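Local coordinates for clan CA, family C40, NlpC/P60 superfamily cysteine peptidase (Trichomonas vaginalis, PDB 6BIO), which probably acts as a cysteine peptidase of the NlpC/P60 type that hydrolyses bacterial peptidoglycan, at residues V115-Y126 against Y136-W146. Sequence-based numbering, arbitrary orientation.
Sequences VTILDFNCDGFY and YILEDALQYKW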
loop_
_atom_site.group_PDB
_atom_site.type_symbol
_atom_site.label_atom_id
_atom_site.label_comp_id
_atom_site.label_asym_id
_atom_site.label_seq_id
_atom_site.Cartn_x
_atom_site.Cartn_y
_atom_site.Cartn_z
ATOM N N VAL A 115 23.613 -4.986 -3.730
ATOM C CA VAL A 115 22.608 -6.045 -3.782
ATOM C C VAL A 115 21.413 -5.559 -4.598
ATOM O O VAL A 115 21.254 -4.360 -4.879
ATOM C CB VAL A 115 22.155 -6.482 -2.364
ATOM C CG1 VAL A 115 23.369 -6.845 -1.462
ATOM C CG2 VAL A 115 21.278 -5.396 -1.695
ATOM N N THR A 116 20.554 -6.496 -4.975
ATOM C CA THR A 116 19.341 -6.139 -5.698
ATOM C C THR A 116 18.130 -6.632 -4.919
ATOM O O THR A 116 18.024 -7.829 -4.635
ATOM C CB THR A 116 19.356 -6.771 -7.093
ATOM O OG1 THR A 116 20.515 -6.339 -7.815
ATOM C CG2 THR A 116 18.097 -6.408 -7.872
ATOM N N ILE A 117 17.202 -5.720 -4.613
ATOM C CA ILE A 117 15.950 -6.083 -3.964
ATOM C C ILE A 117 15.014 -6.718 -4.976
ATOM O O ILE A 117 14.695 -6.122 -6.016
ATOM C CB ILE A 117 15.308 -4.854 -3.291
ATOM C CG1 ILE A 117 16.149 -4.377 -2.101
ATOM C CG2 ILE A 117 13.826 -5.132 -2.925
ATOM C CD1 ILE A 117 15.795 -3.018 -1.567
ATOM N N LEU A 118 14.470 -7.884 -4.600
ATOM C CA LEU A 118 13.505 -8.651 -5.369
ATOM C C LEU A 118 12.120 -8.640 -4.760
ATOM O O LEU A 118 11.138 -8.863 -5.496
ATOM C CB LEU A 118 13.954 -10.117 -5.496
ATOM C CG LEU A 118 15.361 -10.305 -6.098
ATOM C CD1 LEU A 118 15.693 -11.792 -6.159
ATOM C CD2 LEU A 118 15.511 -9.713 -7.440
ATOM N N ASP A 119 12.007 -8.442 -3.445
ATOM C CA ASP A 119 10.714 -8.362 -2.761
ATOM C C ASP A 119 10.948 -7.551 -1.502
ATOM O O ASP A 119 12.084 -7.432 -1.020
ATOM C CB ASP A 119 10.144 -9.762 -2.442
ATOM C CG ASP A 119 8.721 -9.726 -1.995
ATOM O OD1 ASP A 119 7.979 -8.733 -2.242
ATOM O OD2 ASP A 119 8.263 -10.741 -1.418
ATOM N N PHE A 120 9.868 -6.960 -1.001
ATOM C CA PHE A 120 9.933 -6.038 0.117
ATOM C C PHE A 120 8.861 -6.367 1.139
ATOM O O PHE A 120 7.881 -7.027 0.848
ATOM C CB PHE A 120 9.789 -4.580 -0.342
ATOM C CG PHE A 120 8.403 -4.283 -0.859
ATOM C CD1 PHE A 120 8.004 -4.713 -2.116
ATOM C CD2 PHE A 120 7.467 -3.614 -0.088
ATOM C CE1 PHE A 120 6.746 -4.519 -2.578
ATOM C CE2 PHE A 120 6.161 -3.410 -0.557
ATOM C CZ PHE A 120 5.814 -3.855 -1.795
ATOM N N ASN A 121 9.023 -5.845 2.352
ATOM C CA ASN A 121 8.037 -5.989 3.418
ATOM C C ASN A 121 7.787 -7.447 3.731
ATOM O O ASN A 121 6.678 -7.847 4.065
ATOM C CB ASN A 121 6.735 -5.246 3.114
ATOM C CG ASN A 121 5.838 -5.075 4.315
ATOM O OD1 ASN A 121 6.291 -5.022 5.448
ATOM N ND2 ASN A 121 4.549 -4.904 4.061
ATOM N N CYS A 122 8.872 -8.237 3.688
ATOM C CA CYS A 122 8.775 -9.680 3.936
ATOM C C CYS A 122 8.956 -9.970 5.427
ATOM O O CYS A 122 9.962 -10.516 5.860
ATOM C CB CYS A 122 9.812 -10.442 3.121
ATOM S SG CYS A 122 10.063 -9.865 1.431
ATOM N N ASP A 123 7.972 -9.550 6.216
ATOM C CA ASP A 123 7.953 -9.826 7.647
ATOM C C ASP A 123 9.251 -9.415 8.333
ATOM O O ASP A 123 9.813 -10.167 9.151
ATOM C CB ASP A 123 7.638 -11.289 7.908
ATOM C CG ASP A 123 6.294 -11.698 7.342
ATOM O OD1 ASP A 123 5.414 -10.851 7.155
ATOM O OD2 ASP A 123 6.121 -12.866 7.031
ATOM N N GLY A 124 9.740 -8.218 8.003
ATOM C CA GLY A 124 10.945 -7.672 8.613
ATOM C C GLY A 124 12.196 -7.859 7.787
ATOM O O GLY A 124 13.274 -7.444 8.238
ATOM N N PHE A 125 12.061 -8.356 6.552
ATOM C CA PHE A 125 13.163 -8.670 5.654
ATOM C C PHE A 125 12.863 -8.140 4.256
ATOM O O PHE A 125 11.704 -7.993 3.882
ATOM C CB PHE A 125 13.389 -10.189 5.522
ATOM C CG PHE A 125 13.802 -10.889 6.805
ATOM C CD1 PHE A 125 12.871 -11.186 7.795
ATOM C CD2 PHE A 125 15.109 -11.373 6.957
ATOM C CE1 PHE A 125 13.265 -11.872 8.934
ATOM C CE2 PHE A 125 15.496 -12.042 8.097
ATOM C CZ PHE A 125 14.562 -12.298 9.087
ATOM N N TYR A 126 13.912 -7.903 3.450
ATOM C CA TYR A 126 13.810 -7.860 1.994
ATOM C C TYR A 126 14.231 -9.219 1.462
ATOM O O TYR A 126 15.073 -9.902 2.068
ATOM C CB TYR A 126 14.743 -6.802 1.373
ATOM C CG TYR A 126 14.369 -5.359 1.643
ATOM C CD1 TYR A 126 13.427 -4.703 0.852
ATOM C CD2 TYR A 126 14.938 -4.656 2.695
ATOM C CE1 TYR A 126 13.080 -3.414 1.085
ATOM C CE2 TYR A 126 14.605 -3.330 2.922
ATOM C CZ TYR A 126 13.679 -2.720 2.111
ATOM O OH TYR A 126 13.279 -1.432 2.291
ATOM N N TYR A 136 16.701 -13.873 2.146
ATOM C CA TYR A 136 16.096 -12.821 2.953
ATOM C C TYR A 136 17.111 -12.162 3.880
ATOM O O TYR A 136 17.819 -12.847 4.617
ATOM C CB TYR A 136 14.928 -13.401 3.769
ATOM C CG TYR A 136 13.796 -13.861 2.873
ATOM C CD1 TYR A 136 13.783 -15.116 2.286
ATOM C CD2 TYR A 136 12.759 -12.987 2.538
ATOM C CE1 TYR A 136 12.782 -15.518 1.440
ATOM C CE2 TYR A 136 11.744 -13.373 1.704
ATOM C CZ TYR A 136 11.735 -14.629 1.158
ATOM O OH TYR A 136 10.723 -14.978 0.323
ATOM N N ILE A 137 17.136 -10.824 3.862
ATOM C CA ILE A 137 18.041 -10.027 4.685
ATOM C C ILE A 137 17.237 -9.065 5.542
ATOM O O ILE A 137 16.244 -8.497 5.095
ATOM C CB ILE A 137 19.076 -9.309 3.785
ATOM C CG1 ILE A 137 20.218 -8.770 4.627
ATOM C CG2 ILE A 137 18.452 -8.247 2.893
ATOM C CD1 ILE A 137 21.420 -8.345 3.820
ATOM N N LEU A 138 17.645 -8.922 6.792
ATOM C CA LEU A 138 16.936 -8.037 7.704
ATOM C C LEU A 138 16.827 -6.647 7.090
ATOM O O LEU A 138 17.786 -6.104 6.503
ATOM C CB LEU A 138 17.642 -7.972 9.051
ATOM C CG LEU A 138 17.557 -9.219 9.953
ATOM C CD1 LEU A 138 18.547 -9.113 11.110
ATOM C CD2 LEU A 138 16.135 -9.398 10.509
ATOM N N GLU A 139 15.643 -6.053 7.235
ATOM C CA GLU A 139 15.399 -4.877 6.424
ATOM C C GLU A 139 16.290 -3.695 6.826
ATOM O O GLU A 139 16.711 -2.919 5.964
ATOM C CB GLU A 139 13.891 -4.566 6.316
ATOM C CG GLU A 139 13.315 -4.088 7.507
ATOM C CD GLU A 139 11.751 -4.097 7.472
ATOM O OE1 GLU A 139 11.055 -4.469 6.482
ATOM O OE2 GLU A 139 11.238 -3.751 8.497
ATOM N N ASP A 140 16.683 -3.588 8.088
ATOM C CA ASP A 140 17.533 -2.459 8.440
ATOM C C ASP A 140 18.985 -2.622 8.004
ATOM O O ASP A 140 19.772 -1.672 8.149
ATOM C CB ASP A 140 17.410 -2.192 9.931
ATOM C CG ASP A 140 16.043 -1.618 10.286
ATOM O OD1 ASP A 140 15.497 -0.822 9.466
ATOM O OD2 ASP A 140 15.476 -1.993 11.338
ATOM N N ALA A 141 19.374 -3.777 7.455
ATOM C CA ALA A 141 20.720 -3.909 6.935
ATOM C C ALA A 141 20.895 -3.238 5.589
ATOM O O ALA A 141 22.041 -3.133 5.138
ATOM C CB ALA A 141 21.122 -5.374 6.841
ATOM N N LEU A 142 19.805 -2.805 4.929
ATOM C CA LEU A 142 19.892 -2.184 3.615
ATOM C C LEU A 142 19.653 -0.695 3.694
ATOM O O LEU A 142 18.875 -0.225 4.529
ATOM C CB LEU A 142 18.865 -2.780 2.643
ATOM C CG LEU A 142 19.028 -4.280 2.378
ATOM C CD1 LEU A 142 18.145 -4.697 1.210
ATOM C CD2 LEU A 142 20.500 -4.688 2.097
ATOM N N GLN A 143 20.266 0.036 2.756
ATOM C CA GLN A 143 20.115 1.493 2.695
ATOM C C GLN A 143 18.705 1.876 2.252
ATOM O O GLN A 143 18.087 2.769 2.860
ATOM C CB GLN A 143 21.164 2.081 1.733
ATOM C CG GLN A 143 21.022 3.561 1.430
ATOM C CD GLN A 143 21.183 4.424 2.637
ATOM O OE1 GLN A 143 22.014 4.153 3.524
ATOM N NE2 GLN A 143 20.383 5.482 2.699
ATOM N N TYR A 144 18.175 1.187 1.225
ATOM C CA TYR A 144 16.866 1.502 0.651
ATOM C C TYR A 144 15.779 1.242 1.666
ATOM O O TYR A 144 15.780 0.228 2.355
ATOM C CB TYR A 144 16.640 0.623 -0.579
ATOM C CG TYR A 144 15.324 0.873 -1.324
ATOM C CD1 TYR A 144 14.146 0.211 -0.961
ATOM C CD2 TYR A 144 15.266 1.764 -2.393
ATOM C CE1 TYR A 144 12.949 0.439 -1.643
ATOM C CE2 TYR A 144 14.101 2.029 -3.042
ATOM C CZ TYR A 144 12.937 1.361 -2.674
ATOM O OH TYR A 144 11.736 1.550 -3.298
ATOM N N LYS A 145 14.790 2.132 1.701
ATOM C CA LYS A 145 13.607 2.005 2.552
ATOM C C LYS A 145 12.359 2.070 1.669
ATOM O O LYS A 145 12.197 3.016 0.890
ATOM C CB LYS A 145 13.572 3.127 3.587
ATOM C CG LYS A 145 14.752 3.202 4.481
ATOM C CD LYS A 145 14.658 2.186 5.569
ATOM C CE LYS A 145 15.887 2.274 6.476
ATOM N NZ LYS A 145 17.050 1.653 5.814
ATOM N N TRP A 146 11.504 1.055 1.760
ATOM C CA TRP A 146 10.318 1.026 0.908
ATOM C C TRP A 146 9.224 1.948 1.414
ATOM O O TRP A 146 8.351 2.338 0.642
ATOM C CB TRP A 146 9.826 -0.416 0.747
ATOM C CG TRP A 146 9.229 -1.022 1.962
ATOM C CD1 TRP A 146 9.857 -1.695 2.997
ATOM C CD2 TRP A 146 7.849 -0.968 2.301
ATOM N NE1 TRP A 146 8.930 -2.048 3.941
ATOM C CE2 TRP A 146 7.691 -1.630 3.526
ATOM C CE3 TRP A 146 6.704 -0.471 1.652
ATOM C CZ2 TRP A 146 6.436 -1.784 4.117
ATOM C CZ3 TRP A 146 5.487 -0.634 2.248
ATOM C CH2 TRP A 146 5.362 -1.271 3.451
HETATM O O HOH W 1 9.821 -13.072 -1.701
HETATM O O HOH W 2 11.265 -4.742 3.705
HETATM O O HOH W 3 8.568 -5.844 6.867
#
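Tyr126 and Ile137 are an antiparallel hydrogen-bonded pair in the last hairpin of a bacterial SH3 domain, strands 125-130 and 133-138. Tyr126 N gives to Ile137 O at 2.9 Å, and the return bond from Ile137 N to Tyr126 O is the straighter at 164°. Beyond strand 133-138 the chain makes a 3-10 turn, 139-141, whose first N-H, Glu139 N, bonds across to Gly124 O, and then wraps back around the Tyr126 side chain. CG of that tyrosine lies beside its backbone N, opposite the carbonyl carbon (chi1 -69°), which sends the ring into this curve. CB and CG meet Leu142 CD1; CD2 lies closer to the same methyl, at 3.5 Å. CE2 touches Glu139 CB, while CE1 and CZ approach Trp146 CD1. At the tip, OH accepts a weak bond from Trp146 N and lies in the plane of the indole, at its edge. Ile117 CD1 packs on one face of the phenol; over the centre of the other sits a water bound to Asn121 N and Glu139 OE1. Phe120 and Asn121 share one indole face, Phe120 meeting it obliquely with planes 53° apart; Asn121 ND2 bonds to Asp194 OD2, joining segment 115-126 to the NlpC/P60 region. At the neighbouring non-hydrogen-bonded pair, Phe125 with Leu138, the side chains diverge at their roots, yet Leu138 CD2 returns to make a CH-pi contact over the Phe125 ring, 3.9 Å from its centroid.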